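Local coordinates for putative 2,5-diketo-D-gluconic acid reductase B (Sinorhizobium meliloti, PDB 3UP8), which probably catalyses the NADPH-dependent reduction of methylglyoxal to hydroxyacetone, as a TIM-barrel member of the aldo/keto reductase family, at residues H227-Q233 with A262-L268; E182-Y186 with A208-V214; L193-R197 with Q242-I246; V49-P54 with E75-A79; A26-N30 with L199-L203. One frame throughout, in Å; residues are numbered along the deposited sequence.

Contact 1: H227-Q233 with A262-L268; sequences HGKTAAQ and AIFDFAL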
# COMPACT_ATOMS: atom_id res chain seq x y z
N HIS A 227 2.54 12.65 -23.06
CA HIS A 227 3.78 11.99 -22.59
C HIS A 227 4.03 10.63 -23.23
O HIS A 227 5.02 9.96 -22.91
CB HIS A 227 3.74 11.81 -21.06
CG HIS A 227 3.71 13.09 -20.30
ND1 HIS A 227 4.83 13.87 -20.11
CD2 HIS A 227 2.70 13.73 -19.66
CE1 HIS A 227 4.51 14.93 -19.39
NE2 HIS A 227 3.23 14.87 -19.11
N GLY A 228 3.15 10.22 -24.13
CA GLY A 228 3.21 8.88 -24.71
C GLY A 228 2.82 7.81 -23.71
O GLY A 228 3.22 6.65 -23.84
N LYS A 229 2.01 8.20 -22.72
CA LYS A 229 1.62 7.31 -21.62
C LYS A 229 0.09 7.10 -21.57
O LYS A 229 -0.67 7.89 -22.11
CB LYS A 229 2.14 7.88 -20.29
CG LYS A 229 3.68 7.94 -20.14
CD LYS A 229 4.32 6.55 -20.22
CE LYS A 229 5.82 6.56 -19.92
NZ LYS A 229 6.33 5.15 -19.79
N THR A 230 -0.35 6.01 -20.94
CA THR A 230 -1.78 5.75 -20.78
C THR A 230 -2.35 6.58 -19.64
O THR A 230 -1.60 7.09 -18.80
CB THR A 230 -2.09 4.25 -20.50
OG1 THR A 230 -1.40 3.82 -19.31
CG2 THR A 230 -1.69 3.37 -21.68
N ALA A 231 -3.68 6.72 -19.61
CA ALA A 231 -4.37 7.34 -18.48
C ALA A 231 -3.98 6.69 -17.13
O ALA A 231 -3.85 7.37 -16.12
CB ALA A 231 -5.89 7.28 -18.69
N ALA A 232 -3.81 5.37 -17.16
CA ALA A 232 -3.44 4.59 -15.98
C ALA A 232 -2.08 5.00 -15.44
O ALA A 232 -1.92 5.20 -14.23
CB ALA A 232 -3.46 3.12 -16.31
N GLN A 233 -1.11 5.13 -16.34
CA GLN A 233 0.24 5.56 -15.96
C GLN A 233 0.24 6.98 -15.44
O GLN A 233 1.00 7.32 -14.54
CB GLN A 233 1.22 5.43 -17.14
CG GLN A 233 1.53 3.99 -17.54
CD GLN A 233 2.22 3.89 -18.90
OE1 GLN A 233 1.84 4.58 -19.85
NE2 GLN A 233 3.22 3.02 -18.99
N ALA A 262 6.40 1.12 -15.84
CA ALA A 262 7.04 2.19 -16.60
C ALA A 262 6.50 3.58 -16.25
O ALA A 262 5.99 4.30 -17.12
CB ALA A 262 6.90 1.92 -18.09
N ILE A 263 6.61 3.96 -14.98
CA ILE A 263 6.08 5.25 -14.52
C ILE A 263 7.17 6.15 -13.96
O ILE A 263 6.89 7.21 -13.42
CB ILE A 263 4.94 5.08 -13.47
CG1 ILE A 263 5.45 4.35 -12.21
CG2 ILE A 263 3.74 4.37 -14.10
CD1 ILE A 263 4.44 4.27 -11.04
N PHE A 264 8.42 5.72 -14.09
CA PHE A 264 9.53 6.55 -13.64
C PHE A 264 10.28 7.14 -14.83
O PHE A 264 11.29 7.83 -14.66
CB PHE A 264 10.44 5.78 -12.66
CG PHE A 264 9.71 5.25 -11.46
CD1 PHE A 264 9.38 6.08 -10.40
CD2 PHE A 264 9.30 3.91 -11.41
CE1 PHE A 264 8.68 5.61 -9.29
CE2 PHE A 264 8.59 3.42 -10.31
CZ PHE A 264 8.28 4.28 -9.24
N ASP A 265 9.74 6.87 -16.02
CA ASP A 265 10.19 7.43 -17.31
C ASP A 265 9.98 8.92 -17.44
O ASP A 265 10.76 9.63 -18.07
CB ASP A 265 9.37 6.81 -18.45
CG ASP A 265 9.81 5.43 -18.83
OD1 ASP A 265 10.54 4.77 -18.04
OD2 ASP A 265 9.40 4.98 -19.92
N PHE A 266 8.87 9.40 -16.88
CA PHE A 266 8.40 10.75 -17.16
C PHE A 266 8.01 11.45 -15.88
O PHE A 266 8.03 10.85 -14.81
CB PHE A 266 7.22 10.71 -18.14
CG PHE A 266 5.94 10.14 -17.56
CD1 PHE A 266 4.81 10.95 -17.42
CD2 PHE A 266 5.85 8.80 -17.18
CE1 PHE A 266 3.62 10.43 -16.89
CE2 PHE A 266 4.67 8.28 -16.65
CZ PHE A 266 3.55 9.09 -16.52
N ALA A 267 7.69 12.74 -16.01
CA ALA A 267 7.17 13.52 -14.90
C ALA A 267 6.00 14.37 -15.38
O ALA A 267 5.93 14.73 -16.56
CB ALA A 267 8.26 14.40 -14.31
N LEU A 268 5.05 14.64 -14.49
CA LEU A 268 3.95 15.54 -14.80
C LEU A 268 4.35 16.96 -14.44
O LEU A 268 5.02 17.19 -13.44
CB LEU A 268 2.67 15.16 -14.04
CG LEU A 268 2.06 13.77 -14.23
CD1 LEU A 268 0.83 13.59 -13.35
CD2 LEU A 268 1.72 13.50 -15.68
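Lys229 and the loop 262-268 share the polar bonds that cross this contact, just ahead of helix 231-240. Lys229 NZ donates to Ala262 O at 2.8 Å, tilted 24° from the carbonyl plane. The same Lys229 NZ forms a salt bridge with Asp265 OD2 at 3.1 Å, arriving from above the carboxylate. The alkyl part of the chain supplies a CH-pi contact: chi1 (-65°) puts Lys229 CG over the centre of the Phe266 ring, 3.7 Å from its centroid, and the bend at chi2 turns the chain so that Lys229 CE runs past Phe266 CD2 toward the acceptors. With a leucine in place of Lys229, the Asp265 carboxylate would probably be left without its cationic mate and Ala262 O without this donor.

Aromatic packing continues at His227. Phe266 CD1 lies over the rim of one imidazole face, 3.8 Å from His227 CG, and the two planes meet obliquely at 45°, while His227 NE2 is held by Glu272. Within 227-233, Thr230 and Gln233 form a capping box: Thr230 N donates to Gln233 OE1 at 2.8 Å, and Gln233 N to Thr230 OG1. Outside the box, the Glu259 carboxylate bonds Thr230 OG1 and its backbone O accepts from Gln233 NE2.

The ammonium thus has two acceptors from one loop, and its aliphatic stem shields an aromatic face, so one lysine joins electrostatic and apolar packing.

Contact 2: E182-Y186 with A208-V214; sequences EYHPY and AMANGKV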
# COMPACT_ATOMS: atom_id res chain seq x y z
N GLU A 182 -7.17 4.12 0.60
CA GLU A 182 -7.65 4.34 -0.77
C GLU A 182 -7.21 5.73 -1.22
O GLU A 182 -7.44 6.70 -0.52
CB GLU A 182 -9.17 4.28 -0.80
CG GLU A 182 -9.76 4.46 -2.17
CD GLU A 182 -11.27 4.33 -2.17
OE1 GLU A 182 -11.83 3.73 -1.24
OE2 GLU A 182 -11.88 4.84 -3.13
N TYR A 183 -6.55 5.82 -2.37
CA TYR A 183 -6.11 7.12 -2.86
C TYR A 183 -5.97 7.06 -4.39
O TYR A 183 -5.26 6.22 -4.93
CB TYR A 183 -4.79 7.54 -2.20
CG TYR A 183 -4.38 8.99 -2.41
CD1 TYR A 183 -5.33 9.98 -2.66
CD2 TYR A 183 -3.03 9.36 -2.35
CE1 TYR A 183 -4.94 11.33 -2.85
CE2 TYR A 183 -2.63 10.69 -2.52
CZ TYR A 183 -3.59 11.66 -2.77
OH TYR A 183 -3.16 12.96 -2.95
N HIS A 184 -6.71 7.95 -5.05
CA HIS A 184 -6.77 8.03 -6.51
C HIS A 184 -7.30 9.44 -6.80
O HIS A 184 -7.69 10.15 -5.88
CB HIS A 184 -7.70 6.95 -7.07
CG HIS A 184 -9.03 6.86 -6.38
ND1 HIS A 184 -10.03 7.80 -6.54
CD2 HIS A 184 -9.52 5.94 -5.52
CE1 HIS A 184 -11.07 7.47 -5.79
NE2 HIS A 184 -10.78 6.34 -5.16
N PRO A 185 -7.30 9.85 -8.08
CA PRO A 185 -7.67 11.25 -8.37
C PRO A 185 -9.06 11.69 -7.87
O PRO A 185 -9.28 12.88 -7.61
CB PRO A 185 -7.60 11.31 -9.89
CG PRO A 185 -6.54 10.28 -10.25
CD PRO A 185 -6.81 9.15 -9.28
N TYR A 186 -9.99 10.74 -7.70
CA TYR A 186 -11.37 11.08 -7.30
C TYR A 186 -11.61 11.18 -5.79
O TYR A 186 -12.69 11.58 -5.35
CB TYR A 186 -12.37 10.13 -7.99
CG TYR A 186 -12.04 10.01 -9.46
CD1 TYR A 186 -12.31 11.07 -10.35
CD2 TYR A 186 -11.42 8.87 -9.96
CE1 TYR A 186 -11.98 10.96 -11.70
CE2 TYR A 186 -11.08 8.76 -11.28
CZ TYR A 186 -11.36 9.80 -12.15
OH TYR A 186 -11.01 9.63 -13.46
N ALA A 208 -5.64 2.90 -7.07
CA ALA A 208 -5.16 3.97 -7.96
C ALA A 208 -6.05 4.16 -9.21
O ALA A 208 -6.24 5.29 -9.66
CB ALA A 208 -3.73 3.70 -8.38
N MSE A 209 -6.57 3.06 -9.75
CA MSE A 209 -7.38 3.09 -10.99
C MSE A 209 -8.85 3.48 -10.76
O MSE A 209 -9.62 3.60 -11.72
CB MSE A 209 -7.34 1.72 -11.69
CG MSE A 209 -5.97 1.23 -12.12
SE MSE A 209 -5.13 2.47 -13.35
CE MSE A 209 -3.94 3.41 -12.16
N ALA A 210 -9.22 3.66 -9.49
CA ALA A 210 -10.59 3.98 -9.09
C ALA A 210 -11.66 3.06 -9.71
O ALA A 210 -12.70 3.52 -10.21
CB ALA A 210 -10.91 5.45 -9.33
N ASN A 211 -11.38 1.76 -9.67
CA ASN A 211 -12.33 0.73 -10.09
C ASN A 211 -12.72 0.87 -11.57
O ASN A 211 -13.83 0.51 -11.96
CB ASN A 211 -13.57 0.76 -9.18
CG ASN A 211 -14.26 -0.58 -9.05
OD1 ASN A 211 -13.70 -1.63 -9.39
ND2 ASN A 211 -15.49 -0.56 -8.55
N GLY A 212 -11.81 1.40 -12.39
CA GLY A 212 -12.05 1.59 -13.82
C GLY A 212 -12.30 3.02 -14.29
O GLY A 212 -12.25 3.29 -15.49
N LYS A 213 -12.57 3.93 -13.36
CA LYS A 213 -12.79 5.34 -13.70
C LYS A 213 -11.57 5.95 -14.39
O LYS A 213 -11.71 6.75 -15.33
CB LYS A 213 -13.13 6.16 -12.47
CG LYS A 213 -14.61 6.37 -12.19
CD LYS A 213 -14.78 7.60 -11.27
CE LYS A 213 -16.16 8.21 -11.39
NZ LYS A 213 -16.13 9.67 -11.09
N VAL A 214 -10.38 5.59 -13.92
CA VAL A 214 -9.14 6.20 -14.44
C VAL A 214 -8.91 6.00 -15.95
O VAL A 214 -8.74 6.99 -16.65
CB VAL A 214 -7.89 5.84 -13.58
CG1 VAL A 214 -6.61 6.06 -14.37
CG2 VAL A 214 -7.88 6.66 -12.30
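Two loops that leave neighbouring strands of the TIM barrel meet here, His184 and Tyr186 from the one after strand 176-182 and Ala210, Lys213 and Val214 from the one after strand 202-206. No hydrogen bond joins the two segments; the evidence for the contact is packing on rings. Ala210 CB serves both aromatic groups. It sits over one face of the His184 ring, 3.8 Å from the centroid. Ala210 CB also touches the edge of the Tyr186 ring, near its plane, 3.5 Å from Tyr186 CD2.

Lys213 covers a face of Tyr186. Its extended chain brings Lys213 CD above the centre of the Tyr186 ring, 3.9 Å from the centroid, and carries NZ on to a cation-pi position 22° off the ring normal. The hydroxyl of that tyrosine is tied to Asp217. Val214 CG2 packs on Pro185 CD at 4.1 Å and meets the Tyr186 ring obliquely.

The imidazole is fixed by in-plane partners at both nitrogens. His184 NE2 donates to Glu182 OE2 at 2.8 Å, using the anti lone pair of that oxygen, whereas ND1 receives a weak bond from Tyr186 N. Glu182 in turn accepts from the backbone N atoms of Ile286 and Val287. Within 208-214, the O of Met209, a selenomethionine, receives Gly212 N and Val214 N from opposite faces of its plane, which folds 209-214 into a tight turn. The contact thus joins two beta-to-alpha loops at the C-terminal ends of adjacent strands, the loop layer of a TIM barrel.

Contact 3: L193-R197 with Q242-I246; sequences LQTAR and QQDVI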
# COMPACT_ATOMS: atom_id res chain seq x y z
N LEU A 193 -2.80 13.30 4.25
CA LEU A 193 -1.42 13.57 3.84
C LEU A 193 -0.71 14.53 4.77
O LEU A 193 0.47 14.34 5.11
CB LEU A 193 -1.37 14.15 2.42
CG LEU A 193 -1.11 13.22 1.25
CD1 LEU A 193 -1.36 13.99 -0.05
CD2 LEU A 193 0.30 12.63 1.31
N GLN A 194 -1.42 15.58 5.18
CA GLN A 194 -0.84 16.61 6.04
C GLN A 194 -0.50 16.02 7.40
O GLN A 194 0.56 16.30 7.95
CB GLN A 194 -1.76 17.83 6.15
CG GLN A 194 -1.98 18.52 4.76
CD GLN A 194 -2.80 19.81 4.80
OE1 GLN A 194 -3.77 19.93 5.55
NE2 GLN A 194 -2.43 20.78 3.96
N THR A 195 -1.40 15.19 7.94
CA THR A 195 -1.14 14.51 9.21
C THR A 195 0.01 13.53 9.06
O THR A 195 0.90 13.48 9.90
CB THR A 195 -2.41 13.82 9.74
OG1 THR A 195 -3.40 14.80 10.01
CG2 THR A 195 -2.14 13.04 11.02
N ALA A 196 0.02 12.75 7.98
CA ALA A 196 1.12 11.81 7.73
C ALA A 196 2.47 12.52 7.80
O ALA A 196 3.37 12.08 8.52
CB ALA A 196 0.95 11.11 6.39
N ARG A 197 2.61 13.61 7.05
CA ARG A 197 3.85 14.36 6.99
C ARG A 197 4.28 14.96 8.34
O ARG A 197 5.47 14.94 8.68
CB ARG A 197 3.76 15.43 5.89
CG ARG A 197 3.85 14.84 4.49
CD ARG A 197 3.42 15.84 3.43
NE ARG A 197 3.46 15.26 2.08
CZ ARG A 197 2.66 15.64 1.09
NH1 ARG A 197 1.75 16.59 1.30
NH2 ARG A 197 2.74 15.07 -0.11
N GLN A 242 3.96 12.54 -5.80
CA GLN A 242 3.70 13.25 -4.55
C GLN A 242 4.67 12.81 -3.46
O GLN A 242 4.95 11.60 -3.32
CB GLN A 242 2.29 12.99 -4.07
CG GLN A 242 1.23 13.75 -4.81
CD GLN A 242 -0.15 13.34 -4.38
OE1 GLN A 242 -0.57 13.59 -3.25
NE2 GLN A 242 -0.89 12.74 -5.30
N GLN A 243 5.16 13.78 -2.69
CA GLN A 243 6.03 13.50 -1.55
C GLN A 243 5.34 12.54 -0.59
O GLN A 243 4.17 12.73 -0.26
CB GLN A 243 6.40 14.78 -0.78
CG GLN A 243 7.21 15.82 -1.58
CD GLN A 243 8.45 15.22 -2.23
OE1 GLN A 243 9.33 14.69 -1.56
NE2 GLN A 243 8.52 15.32 -3.55
N ASP A 244 6.08 11.52 -0.16
CA ASP A 244 5.63 10.59 0.89
C ASP A 244 4.53 9.63 0.48
O ASP A 244 3.86 9.07 1.36
CB ASP A 244 5.18 11.36 2.15
CG ASP A 244 6.20 12.40 2.60
OD1 ASP A 244 7.31 12.03 3.00
OD2 ASP A 244 5.86 13.61 2.52
N VAL A 245 4.31 9.46 -0.82
CA VAL A 245 3.24 8.58 -1.30
C VAL A 245 3.81 7.36 -1.99
O VAL A 245 4.72 7.46 -2.81
CB VAL A 245 2.25 9.31 -2.24
CG1 VAL A 245 1.16 8.35 -2.74
CG2 VAL A 245 1.63 10.50 -1.55
N ILE A 246 3.26 6.21 -1.62
CA ILE A 246 3.61 4.93 -2.19
C ILE A 246 2.35 4.46 -2.90
O ILE A 246 1.24 4.77 -2.45
CB ILE A 246 3.99 3.93 -1.07
CG1 ILE A 246 5.21 4.46 -0.31
CG2 ILE A 246 4.21 2.52 -1.60
CD1 ILE A 246 5.12 4.28 1.21
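A type II beta turn from Gln242 to Val245 faces the last turns of helix 190-199, with the CA atoms of Arg197 and Asp244 the nearest across the segments at 7.4 Å. Asp244 occupies the third turn position with a positive phi of 72°, and its side chain points at the helix. Arg197 reaches out with its chain extended from CG to NE and grips the turn with one edge of the guanidinium. Arg197 NE donates to Asp244 OD2 at 2.9 Å, a salt bridge that uses the anti lone pair of the oxygen and is bent to 146° at the hydrogen. Arg197 NH2 meets Gln243 O at 2.7 Å in a straighter bond. Both acceptors lie near the guanidinium plane, although the carboxylate is turned 58° against it and bonds through OD2 alone, so the pairing is neither coplanar nor bidentate.

Leu193, one helical turn earlier, packs beside these polar groups. Leu193 CD2 lies over one face of the guanidinium, toward its rim, and also reaches Val245 CG2 at 3.8 Å. Leu193 CD1 rests on Gln242 OE1, 3.3 Å away, an oxygen that bonds to Tyr183 OH; the Gln242 amide nitrogen is held by Trp238 O.

The contact therefore fastens the end of one barrel helix to the turn that enters strand 245-249. One arginine engages both a side-chain charge and a backbone carbonyl, which is likely to fix its rotation, and the carboxylate would probably be stabilised in its ionised form by the nearby guanidinium.

Contact 4: V49-P54 with E75-A79; sequences VLRILP and EVGEA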
# COMPACT_ATOMS: atom_id res chain seq x y z
N VAL A 49 -2.02 -14.65 -8.59
CA VAL A 49 -0.74 -14.38 -7.91
C VAL A 49 0.37 -15.35 -8.36
O VAL A 49 1.49 -14.91 -8.66
CB VAL A 49 -0.91 -14.39 -6.35
CG1 VAL A 49 0.45 -14.45 -5.64
CG2 VAL A 49 -1.70 -13.18 -5.90
N LEU A 50 0.07 -16.65 -8.40
CA LEU A 50 1.06 -17.65 -8.79
C LEU A 50 1.54 -17.49 -10.24
O LEU A 50 2.68 -17.82 -10.56
CB LEU A 50 0.52 -19.07 -8.62
CG LEU A 50 0.39 -19.70 -7.24
CD1 LEU A 50 -0.23 -21.08 -7.42
CD2 LEU A 50 1.73 -19.79 -6.54
N ARG A 51 0.66 -16.99 -11.10
CA ARG A 51 0.98 -16.74 -12.49
C ARG A 51 1.78 -15.44 -12.66
O ARG A 51 2.83 -15.43 -13.31
CB ARG A 51 -0.30 -16.68 -13.32
CG ARG A 51 -0.09 -16.81 -14.84
CD ARG A 51 -1.26 -16.19 -15.61
NE ARG A 51 -2.55 -16.56 -15.01
CZ ARG A 51 -3.59 -15.74 -14.88
NH1 ARG A 51 -3.52 -14.49 -15.32
NH2 ARG A 51 -4.71 -16.18 -14.31
N ILE A 52 1.29 -14.35 -12.08
CA ILE A 52 1.80 -13.02 -12.41
C ILE A 52 2.93 -12.52 -11.51
O ILE A 52 3.88 -11.89 -12.00
CB ILE A 52 0.64 -11.99 -12.47
CG1 ILE A 52 -0.34 -12.39 -13.57
CG2 ILE A 52 1.16 -10.59 -12.75
CD1 ILE A 52 -1.76 -12.49 -13.07
N LEU A 53 2.85 -12.80 -10.20
CA LEU A 53 3.91 -12.34 -9.28
C LEU A 53 5.34 -12.76 -9.68
O LEU A 53 6.25 -11.93 -9.61
CB LEU A 53 3.59 -12.69 -7.82
CG LEU A 53 4.52 -12.16 -6.72
CD1 LEU A 53 4.80 -10.67 -6.90
CD2 LEU A 53 3.93 -12.43 -5.34
N PRO A 54 5.55 -14.02 -10.13
CA PRO A 54 6.91 -14.37 -10.60
C PRO A 54 7.42 -13.45 -11.71
O PRO A 54 8.58 -13.04 -11.69
CB PRO A 54 6.73 -15.81 -11.14
CG PRO A 54 5.61 -16.35 -10.30
CD PRO A 54 4.66 -15.19 -10.13
N GLU A 75 0.22 -18.24 -1.68
CA GLU A 75 0.70 -18.13 -3.05
C GLU A 75 1.75 -17.03 -3.18
O GLU A 75 2.70 -17.17 -3.95
CB GLU A 75 -0.48 -17.93 -4.01
CG GLU A 75 -1.40 -19.16 -4.11
CD GLU A 75 -2.51 -19.22 -3.05
OE1 GLU A 75 -2.50 -18.43 -2.08
OE2 GLU A 75 -3.41 -20.08 -3.20
N VAL A 76 1.59 -15.94 -2.42
CA VAL A 76 2.63 -14.92 -2.34
C VAL A 76 3.94 -15.55 -1.87
O VAL A 76 4.98 -15.33 -2.48
CB VAL A 76 2.24 -13.72 -1.41
CG1 VAL A 76 3.46 -12.83 -1.13
CG2 VAL A 76 1.12 -12.89 -2.04
N GLY A 77 3.88 -16.33 -0.79
CA GLY A 77 5.04 -17.03 -0.23
C GLY A 77 5.71 -17.95 -1.24
O GLY A 77 6.92 -17.93 -1.40
N GLU A 78 4.90 -18.74 -1.94
CA GLU A 78 5.41 -19.66 -2.97
C GLU A 78 6.09 -18.91 -4.12
O GLU A 78 7.21 -19.24 -4.51
CB GLU A 78 4.27 -20.53 -3.53
CG GLU A 78 4.75 -21.63 -4.48
CD GLU A 78 3.62 -22.48 -5.04
OE1 GLU A 78 2.67 -22.77 -4.28
OE2 GLU A 78 3.68 -22.86 -6.23
N ALA A 79 5.41 -17.89 -4.64
CA ALA A 79 5.94 -17.08 -5.75
C ALA A 79 7.28 -16.43 -5.41
O ALA A 79 8.21 -16.48 -6.20
CB ALA A 79 4.92 -16.03 -6.19
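This is largely apolar helix-to-helix packing on the outside of the barrel: helix 46-59, carrying Val49, Leu50, Leu53 and Pro54, lies against helix 73-83, carrying Glu75, Val76, Glu78 and Ala79. The local axes approach to 8.9 Å and cross at -41°, with both chains running broadly the same way. No hydrogen bond links the segments.

Ala79 points its CB into the interface. Ala79 CB lies 3.8 Å from Leu53 CD2 and 4.0 Å from Pro54 CD, while Val49 O is a looser neighbour. Leu53 has CG anti to the backbone N (chi1 -174°), which directs the branch at helix 73-83, and chi2 then lays Leu53 CD2 alongside Val76. At the other end, Val49 CG1 packs 3.7 Å from Val76 N and also meets the CG2 methyl of that valine. Both Leu53 and Val76 continue inward to Val64 on strand 63-65, so these side chains bridge helix and barrel wall.

Toward the surface, Leu50 uses its branch point and one methyl. Leu50 CG touches Glu75 CG at 3.6 Å, where the glutamate chain bends at chi2 (87°) and takes its carboxylate away from the leucine. Leu50 CD2 lies 3.6 Å from Glu78 CD, and the charge of Glu78 is met by Lys82.

The side chain of Val76 is about 7 Å from that of Tyr70, the predicted proton donor. Roughly parallel helices packed on one another and on the strands they follow are the architecture of the TIM barrel, here between the helices that come after strands 37-40 and 63-65.

Contact 5: A26-N30 with L199-L203; sequences AVSSN and LGMSL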
# COMPACT_ATOMS: atom_id res chain seq x y z
N ALA A 26 12.71 4.76 -3.11
CA ALA A 26 12.06 4.30 -1.90
C ALA A 26 11.53 5.52 -1.18
O ALA A 26 12.05 6.65 -1.37
CB ALA A 26 13.04 3.53 -1.01
N VAL A 27 10.52 5.31 -0.35
CA VAL A 27 9.87 6.39 0.38
C VAL A 27 10.18 6.22 1.86
O VAL A 27 9.86 5.18 2.45
CB VAL A 27 8.33 6.38 0.14
CG1 VAL A 27 7.62 7.42 1.03
CG2 VAL A 27 8.02 6.62 -1.36
N SER A 28 10.84 7.23 2.45
CA SER A 28 11.17 7.23 3.87
C SER A 28 9.85 7.13 4.58
O SER A 28 8.95 7.94 4.37
CB SER A 28 11.83 8.54 4.30
OG SER A 28 13.18 8.56 3.90
N SER A 29 9.70 6.11 5.39
CA SER A 29 8.41 5.89 5.98
C SER A 29 8.71 5.66 7.44
O SER A 29 8.64 4.54 7.92
CB SER A 29 7.76 4.67 5.34
OG SER A 29 7.46 4.92 3.98
N ASN A 30 9.12 6.73 8.11
CA ASN A 30 9.51 6.66 9.52
C ASN A 30 10.52 5.54 9.79
O ASN A 30 10.44 4.84 10.81
CB ASN A 30 8.26 6.49 10.40
CG ASN A 30 7.92 7.75 11.17
OD1 ASN A 30 8.78 8.58 11.40
ND2 ASN A 30 6.65 7.89 11.57
N LEU A 199 3.52 13.61 11.24
CA LEU A 199 3.88 12.47 12.08
C LEU A 199 5.07 11.67 11.53
O LEU A 199 5.60 10.79 12.20
CB LEU A 199 2.67 11.56 12.33
CG LEU A 199 1.47 12.21 13.05
CD1 LEU A 199 0.24 11.31 12.98
CD2 LEU A 199 1.80 12.54 14.52
N GLY A 200 5.49 12.00 10.31
CA GLY A 200 6.64 11.33 9.70
C GLY A 200 6.32 10.01 9.04
O GLY A 200 7.22 9.28 8.64
N MSE A 201 5.04 9.68 8.92
CA MSE A 201 4.68 8.46 8.22
C MSE A 201 4.41 8.74 6.74
O MSE A 201 4.19 9.88 6.37
CB MSE A 201 3.52 7.74 8.89
CG MSE A 201 2.19 8.44 8.82
SE MSE A 201 0.86 7.51 9.94
CE MSE A 201 1.50 8.00 11.68
N SER A 202 4.45 7.70 5.92
CA SER A 202 4.02 7.79 4.54
C SER A 202 2.54 7.44 4.40
O SER A 202 1.87 7.04 5.35
CB SER A 202 4.85 6.85 3.65
OG SER A 202 4.71 5.51 4.11
N LEU A 203 2.04 7.64 3.19
CA LEU A 203 0.75 7.15 2.80
C LEU A 203 0.95 6.09 1.72
O LEU A 203 1.65 6.33 0.71
CB LEU A 203 -0.07 8.33 2.27
CG LEU A 203 -1.53 8.11 1.92
CD1 LEU A 203 -2.25 9.46 1.93
CD2 LEU A 203 -1.67 7.42 0.57
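The side-chain amide of Asn30 lies directly against a backbone carbonyl that it does not bond: Gly200 O comes within 3.0 Å of Asn30 CG. Asn30 belongs to the turn of the N-terminal beta hairpin, strand 26-27 with strand 34-35, which in aldo/keto reductases closes the bottom of the barrel. Gly200 is the C-prime residue of the Schellman motif ending helix 190-199, with Met201 N bonded to Ala196 O and Gly200 N to Arg197 O. The touching parts run roughly antiparallel, 150° apart in direction.

What holds the amide is its nitrogen. Asn30 ND2 donates to Leu199 O at 3.1 Å, tilted from both the carbonyl and the amide plane, and also to Ile176 O, so the hairpin is tied to the ends of two neighbouring barrel elements. A leucine replacing Asn30 would lack this amide nitrogen, which would probably leave Leu199 O and Ile176 O without this donor. Gly200 has a phi of 83°, and a CB at that position would clash with Asn30 OD1.

Farther along, two serines meet hydroxyl to hydroxyl, with Ser29 OG and Ser202 OG 2.8 Å apart and Thr178 OG1 also bonded to the second. Val27 CG1 covers Ser202 CB at 3.9 Å, and Ile246 packs on all three residues. Within the hairpin, Ser29 OG donates to Val27 O at 2.9 Å, from above the carbonyl plane.

Contacts 3 and 5 are the closest pair, with centres 7 Å apart, and both reach adjacent strands of the barrel: Ile246 N and Leu203 O are 2.8 Å apart, a probable hydrogen bond. Contact 2 joins contact 3 through Tyr183 OH and Gln242 OE1, 2.7 Å apart, and touches contact 1 by packing, where Ala231 CB lies 3.5 Å from Val214 O. These four form one connected group, contact 2 also touching contact 5 where Tyr183 CD2 lies 3.8 Å from Leu203 CD2. Contact 4 stands apart, its nearest atoms about 13 Å from contact 1, yet it alone lies near predicted catalytic residues: the side chain of Val76 is about 10 Å from that of Lys95.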